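Pdx2 protein (Plasmodium falciparum, PDB 2ABW) hydrolyses glutamine to glutamate and ammonia, which is channelled to the active site of the partner synthase Pdx1 to build pyridoxal 5'-phosphate (vitamin B6). Local coordinates at residues A[21-25]-A[200-206]; A[66-72]-A[106-112]. All blocks are in the same frame, centred on the assembly; numbering follows the deposited sequence. Where two conformers were deposited one is given.

Contact 1 (A[21-25]-A[200-206])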
loop_
_atom_site.group_PDB
_atom_site.type_symbol
_atom_site.label_atom_id
_atom_site.label_comp_id
_atom_site.label_asym_id
_atom_site.label_seq_id
_atom_site.Cartn_x
_atom_site.Cartn_y
_atom_site.Cartn_z
ATOM N N HIS A 21 -7.439 2.153 12.072
ATOM C CA HIS A 21 -7.984 0.953 11.440
ATOM C C HIS A 21 -7.221 -0.334 11.782
ATOM O O HIS A 21 -7.833 -1.389 11.864
ATOM C CB HIS A 21 -8.126 1.109 9.937
ATOM C CG HIS A 21 -9.526 0.947 9.468
ATOM N ND1 HIS A 21 -10.424 1.962 9.644
ATOM C CD2 HIS A 21 -10.139 0.002 8.723
ATOM C CE1 HIS A 21 -11.567 1.628 9.037
ATOM N NE2 HIS A 21 -11.446 0.405 8.553
ATOM N N PHE A 22 -5.918 -0.240 12.058
ATOM C CA PHE A 22 -5.265 -1.407 12.593
ATOM C C PHE A 22 -5.562 -1.660 14.074
ATOM O O PHE A 22 -5.653 -2.749 14.523
ATOM C CB PHE A 22 -3.761 -1.246 12.424
ATOM C CG PHE A 22 -3.258 -1.649 11.034
ATOM C CD1 PHE A 22 -2.906 -2.924 10.777
ATOM C CD2 PHE A 22 -3.136 -0.681 10.026
ATOM C CE1 PHE A 22 -2.494 -3.292 9.465
ATOM C CE2 PHE A 22 -2.719 -1.029 8.750
ATOM C CZ PHE A 22 -2.352 -2.301 8.468
ATOM N N ILE A 23 -5.647 -0.581 14.858
ATOM C CA ILE A 23 -6.037 -0.716 16.266
ATOM C C ILE A 23 -7.395 -1.367 16.367
ATOM O O ILE A 23 -7.595 -2.122 17.306
ATOM C CB ILE A 23 -5.977 0.623 16.959
ATOM C CG1 ILE A 23 -4.500 1.099 17.000
ATOM C CG2 ILE A 23 -6.509 0.480 18.370
ATOM C CD1 ILE A 23 -3.522 0.130 17.573
ATOM N N LYS A 24 -8.286 -1.150 15.398
ATOM C CA LYS A 24 -9.611 -1.739 15.435
ATOM C C LYS A 24 -9.555 -3.281 15.325
ATOM O O LYS A 24 -10.557 -3.964 15.607
ATOM C CB LYS A 24 -10.484 -1.289 14.292
ATOM C CG LYS A 24 -11.023 0.068 14.389
ATOM C CD LYS A 24 -11.839 0.413 13.087
ATOM C CE LYS A 24 -13.191 -0.245 13.081
ATOM N NZ LYS A 24 -14.137 0.385 11.952
ATOM N N LEU A 25 -8.481 -3.803 14.828
ATOM C CA LEU A 25 -8.279 -5.259 14.817
ATOM C C LEU A 25 -8.285 -5.865 16.219
ATOM O O LEU A 25 -8.582 -7.065 16.388
ATOM C CB LEU A 25 -6.985 -5.683 14.140
ATOM C CG LEU A 25 -6.840 -5.345 12.604
ATOM C CD1 LEU A 25 -5.397 -5.561 12.080
ATOM C CD2 LEU A 25 -7.940 -6.090 11.852
ATOM N N LEU A 200 -13.790 2.771 5.127
ATOM C CA LEU A 200 -14.947 1.873 5.339
ATOM C C LEU A 200 -14.801 1.187 6.672
ATOM O O LEU A 200 -13.708 1.009 7.195
ATOM C CB LEU A 200 -15.095 0.861 4.218
ATOM C CG LEU A 200 -15.346 1.462 2.869
ATOM C CD1 LEU A 200 -15.394 0.256 1.842
ATOM C CD2 LEU A 200 -16.666 2.269 2.790
ATOM N N PRO A 201 -15.914 0.857 7.316
ATOM C CA PRO A 201 -15.725 0.342 8.663
ATOM C C PRO A 201 -14.937 -0.947 8.752
ATOM O O PRO A 201 -14.191 -1.112 9.717
ATOM C CB PRO A 201 -17.163 0.212 9.199
ATOM C CG PRO A 201 -17.928 1.282 8.419
ATOM C CD PRO A 201 -17.306 1.185 7.006
ATOM N N HIS A 202 -15.069 -1.830 7.752
ATOM C CA HIS A 202 -14.458 -3.172 7.906
ATOM C C HIS A 202 -12.959 -3.065 7.839
ATOM O O HIS A 202 -12.430 -2.066 7.340
ATOM C CB HIS A 202 -14.930 -4.175 6.921
ATOM C CG HIS A 202 -14.391 -4.016 5.544
ATOM N ND1 HIS A 202 -15.088 -3.507 4.450
ATOM C CD2 HIS A 202 -13.193 -4.435 5.052
ATOM C CE1 HIS A 202 -14.277 -3.541 3.376
ATOM N NE2 HIS A 202 -13.140 -4.110 3.729
ATOM N N THR A 203 -12.309 -4.108 8.348
ATOM C CA THR A 203 -10.852 -4.089 8.538
ATOM C C THR A 203 -10.175 -5.235 7.734
ATOM O O THR A 203 -9.093 -5.697 8.118
ATOM C CB THR A 203 -10.441 -4.206 10.024
ATOM O OG1 THR A 203 -11.081 -5.337 10.597
ATOM C CG2 THR A 203 -10.843 -2.896 10.829
ATOM N N ALA A 204 -10.786 -5.702 6.672
ATOM C CA ALA A 204 -10.335 -6.971 6.005
ATOM C C ALA A 204 -8.912 -6.819 5.529
ATOM O O ALA A 204 -8.094 -7.734 5.710
ATOM C CB ALA A 204 -11.231 -7.263 4.824
ATOM N N PHE A 205 -8.570 -5.723 4.831
ATOM C CA PHE A 205 -7.216 -5.602 4.267
ATOM C C PHE A 205 -6.148 -5.408 5.356
ATOM O O PHE A 205 -4.985 -5.806 5.217
ATOM C CB PHE A 205 -7.160 -4.556 3.172
ATOM C CG PHE A 205 -7.841 -5.064 1.877
ATOM C CD1 PHE A 205 -9.199 -4.953 1.738
ATOM C CD2 PHE A 205 -7.113 -5.767 0.932
ATOM C CE1 PHE A 205 -9.828 -5.478 0.609
ATOM C CE2 PHE A 205 -7.767 -6.277 -0.213
ATOM C CZ PHE A 205 -9.097 -6.189 -0.305
ATOM N N GLN A 206 -6.550 -4.697 6.413
ATOM C CA GLN A 206 -5.672 -4.571 7.556
ATOM C C GLN A 206 -5.356 -5.938 8.159
ATOM O O GLN A 206 -4.190 -6.277 8.491
ATOM C CB GLN A 206 -6.279 -3.659 8.652
ATOM C CG GLN A 206 -6.297 -2.192 8.223
ATOM C CD GLN A 206 -7.449 -1.785 7.348
ATOM O OE1 GLN A 206 -8.340 -2.578 7.146
ATOM N NE2 GLN A 206 -7.441 -0.520 6.892
#
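This is a helix-to-loop contact, mainly polar at one end and apolar at the other, in a class I glutamine amidotransferase fold: the C-terminal part of helix 16-23 and the residues that follow meet the loop that leads from the charge-relay residues His196 and Glu198 into helix 204-219. Both segments lie beside the central sheet, where Phe22 and Gln206 each touch Trp84 of strand 83-86. His21 suits its place because a flat ring with a donor at its tip can reach into the bend 200-202, where several backbone carbonyls gather round its NE2; its side chain also touches the triad, about 4 Å from that of Glu198. Lys24, on the exposed margin, spans a longer gap, its NZ donating to Pro201 O at 2.7 Å. Thr203, at the N-cap position of helix 204-219, makes no capping bond; its methyl CG2 packs 3.5 Å from His21 O and 3.8 Å from Lys24 CB. On the apolar side, Leu25 CD1 packs 4.0 Å from Gln206 CB, and the aliphatic part of buried Gln206 covers Phe22: CG sits 3.8 Å from the ring centroid, a CH-pi contact over the face. At the polar end, His21 NE2 donates a hydrogen bond to His202 O at 2.9 Å.

Contact 2 (A[66-72]-A[106-112])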
loop_
_atom_site.group_PDB
_atom_site.type_symbol
_atom_site.label_atom_id
_atom_site.label_comp_id
_atom_site.label_asym_id
_atom_site.label_seq_id
_atom_site.Cartn_x
_atom_site.Cartn_y
_atom_site.Cartn_z
ATOM N N ASP A 66 18.047 11.938 0.201
ATOM C CA ASP A 66 17.316 10.679 0.025
ATOM C C ASP A 66 17.634 9.592 1.055
ATOM O O ASP A 66 17.496 8.383 0.762
ATOM C CB ASP A 66 17.558 10.165 -1.394
ATOM C CG ASP A 66 16.462 10.497 -2.385
ATOM O OD1 ASP A 66 15.445 11.108 -2.000
ATOM O OD2 ASP A 66 16.578 10.147 -3.619
ATOM N N THR A 67 17.904 9.949 2.288
ATOM C CA THR A 67 18.268 8.973 3.311
ATOM C C THR A 67 17.106 7.994 3.503
ATOM O O THR A 67 17.291 6.778 3.492
ATOM C CB THR A 67 18.684 9.639 4.652
ATOM O OG1 THR A 67 19.984 10.257 4.465
ATOM C CG2 THR A 67 18.772 8.646 5.759
ATOM N N LEU A 68 15.916 8.525 3.688
ATOM C CA LEU A 68 14.734 7.588 3.959
ATOM C C LEU A 68 14.353 6.861 2.705
ATOM O O LEU A 68 13.994 5.676 2.766
ATOM C CB LEU A 68 13.535 8.350 4.537
ATOM C CG LEU A 68 12.361 7.589 4.997
ATOM C CD1 LEU A 68 12.707 6.515 6.041
ATOM C CD2 LEU A 68 11.220 8.552 5.531
ATOM N N TYR A 69 14.366 7.503 1.537
ATOM C CA TYR A 69 14.078 6.849 0.261
ATOM C C TYR A 69 14.985 5.605 0.134
ATOM O O TYR A 69 14.549 4.488 -0.113
ATOM C CB TYR A 69 14.354 7.765 -0.897
ATOM C CG TYR A 69 14.204 7.100 -2.210
ATOM C CD1 TYR A 69 12.967 6.840 -2.788
ATOM C CD2 TYR A 69 15.308 6.654 -2.885
ATOM C CE1 TYR A 69 12.815 6.198 -4.016
ATOM C CE2 TYR A 69 15.162 5.921 -4.091
ATOM C CZ TYR A 69 13.957 5.746 -4.678
ATOM O OH TYR A 69 13.815 5.033 -5.868
ATOM N N ASN A 70 16.284 5.818 0.315
ATOM C CA ASN A 70 17.251 4.671 0.118
ATOM C C ASN A 70 16.966 3.590 1.165
ATOM O O ASN A 70 17.012 2.400 0.829
ATOM C CB ASN A 70 18.623 5.144 0.253
ATOM C CG ASN A 70 19.046 6.092 -0.886
ATOM O OD1 ASN A 70 18.583 5.931 -1.957
ATOM N ND2 ASN A 70 19.979 6.972 -0.632
ATOM N N ALA A 71 16.598 3.967 2.391
ATOM C CA ALA A 71 16.288 2.960 3.408
ATOM C C ALA A 71 15.016 2.185 3.056
ATOM O O ALA A 71 14.911 0.969 3.291
ATOM C CB ALA A 71 16.205 3.603 4.822
ATOM N N LEU A 72 14.027 2.884 2.514
ATOM C CA LEU A 72 12.762 2.233 2.052
ATOM C C LEU A 72 13.038 1.240 0.914
ATOM O O LEU A 72 12.544 0.156 0.923
ATOM C CB LEU A 72 11.710 3.292 1.717
ATOM C CG LEU A 72 11.198 4.063 2.911
ATOM C CD1 LEU A 72 10.376 5.281 2.480
ATOM C CD2 LEU A 72 10.301 3.156 3.741
ATOM N N PHE A 106 13.471 14.007 -8.651
ATOM C CA PHE A 106 14.057 12.641 -8.484
ATOM C C PHE A 106 14.082 11.655 -9.690
ATOM O O PHE A 106 14.733 10.623 -9.592
ATOM C CB PHE A 106 13.374 11.911 -7.338
ATOM C CG PHE A 106 12.783 12.810 -6.304
ATOM C CD1 PHE A 106 13.579 13.333 -5.323
ATOM C CD2 PHE A 106 11.442 13.092 -6.302
ATOM C CE1 PHE A 106 13.030 14.129 -4.334
ATOM C CE2 PHE A 106 10.895 13.896 -5.336
ATOM C CZ PHE A 106 11.688 14.393 -4.362
ATOM N N GLY A 107 13.372 11.943 -10.782
ATOM C CA GLY A 107 13.573 11.240 -12.059
ATOM C C GLY A 107 13.199 9.777 -11.930
ATOM O O GLY A 107 12.077 9.452 -11.528
ATOM N N ASN A 108 14.136 8.878 -12.286
ATOM C CA ASN A 108 13.829 7.497 -12.183
ATOM C C ASN A 108 13.988 7.032 -10.750
ATOM O O ASN A 108 13.804 5.842 -10.490
ATOM C CB ASN A 108 14.588 6.615 -13.212
ATOM C CG ASN A 108 16.060 6.568 -12.999
ATOM O OD1 ASN A 108 16.826 6.138 -13.895
ATOM N ND2 ASN A 108 16.496 6.994 -11.862
ATOM N N LYS A 109 14.209 7.973 -9.820
ATOM C CA LYS A 109 14.164 7.616 -8.411
ATOM C C LYS A 109 12.817 8.019 -7.796
ATOM O O LYS A 109 12.732 8.074 -6.603
ATOM C CB LYS A 109 15.354 8.214 -7.636
ATOM C CG LYS A 109 16.783 7.581 -7.925
ATOM C CD LYS A 109 17.933 7.978 -6.920
ATOM C CE LYS A 109 17.741 7.546 -5.398
ATOM N NZ LYS A 109 18.549 8.309 -4.222
ATOM N N PHE A 110 11.802 8.272 -8.593
ATOM C CA PHE A 110 10.484 8.586 -8.055
ATOM C C PHE A 110 9.836 7.435 -7.253
ATOM O O PHE A 110 9.456 7.626 -6.103
ATOM C CB PHE A 110 9.503 8.975 -9.142
ATOM C CG PHE A 110 8.155 9.409 -8.629
ATOM C CD1 PHE A 110 8.001 10.686 -8.083
ATOM C CD2 PHE A 110 7.010 8.624 -8.811
ATOM C CE1 PHE A 110 6.738 11.112 -7.648
ATOM C CE2 PHE A 110 5.743 9.061 -8.386
ATOM C CZ PHE A 110 5.620 10.279 -7.815
ATOM N N SER A 111 9.623 6.288 -7.898
ATOM C CA SER A 111 9.059 5.145 -7.242
ATOM C C SER A 111 10.088 4.405 -6.354
ATOM O O SER A 111 11.304 4.378 -6.643
ATOM C CB SER A 111 8.557 4.144 -8.257
ATOM O OG SER A 111 7.914 3.029 -7.669
ATOM N N PHE A 112 9.537 3.812 -5.296
ATOM C CA PHE A 112 10.297 2.813 -4.455
ATOM C C PHE A 112 10.376 1.507 -5.171
ATOM O O PHE A 112 11.253 0.672 -4.832
ATOM C CB PHE A 112 9.694 2.585 -3.072
ATOM C CG PHE A 112 9.395 3.795 -2.283
ATOM C CD1 PHE A 112 10.379 4.647 -1.842
ATOM C CD2 PHE A 112 8.100 4.048 -1.862
ATOM C CE1 PHE A 112 10.119 5.772 -1.093
ATOM C CE2 PHE A 112 7.828 5.124 -1.142
ATOM C CZ PHE A 112 8.826 6.046 -0.741
#
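A salt bridge between Lys109 NZ and Asp66 OD2, 2.8 Å long, and a hydrogen bond from Tyr69 OH to Ser111 O, 2.7 Å, hold the loop 106-112 against helix 63-77. Lysine suits the first role because its long chain can cross from the loop to the helix; Lys109 NZ also makes a weak hydrogen bond to Asn70 OD1 at 3.3 Å. The carboxylate of Asp66 serves two cations, since OD1 is in a salt bridge with Arg58 of helix 54-60. Tyrosine is equally apt, its ring filling the space between helix and loop while its hydroxyl meets a backbone carbonyl. The aliphatic part of the lysine also packs on the tyrosine: Tyr69 CE2 lies 3.3 Å from Lys109 CE. Tyr69 and Phe112 meet rim to rim, centroids 5.5 Å apart and planes inclined at 30°, with CD1 of Tyr69 3.5 Å from CE1 of Phe112. Leu72, three residues after Tyr69 and so on the same side of the helix, brings CD1 to 3.6 Å from the same Phe112 CE1, and both Leu72 and Phe112 reach the central sheet, at Leu47 and Ile49 respectively. The CA-to-CB bond of Phe110 points away from 66-72, and its side chain lies about 3 Å from that of the glutamine-binding Ser54 at the start of helix 54-60. Through Phe110 this connection between strands 94-98 and 115-120 probably helps to border the glutamine pocket of this class I amidotransferase fold.

Contacts 1 and 2 lie on opposite sides of the centre of the chain, 29 Å between their centres and about 15 Å between nearest atoms, and do not touch. Along the sequence, contact 2 falls wholly between the two segments of contact 1. Each lies near a different part of the active site. Contact 1 adjoins the charge relay through His21, whose side chain touches the triad at Glu198; the side chain of Leu200 is farther off, about 7 Å from that of His196. Contact 2 lies near the glutamine-binding residues: the side chain of Phe110 is about 7 Å from that of Arg121, and Phe112 lies near the turn bearing the nucleophile Cys87 without touching it.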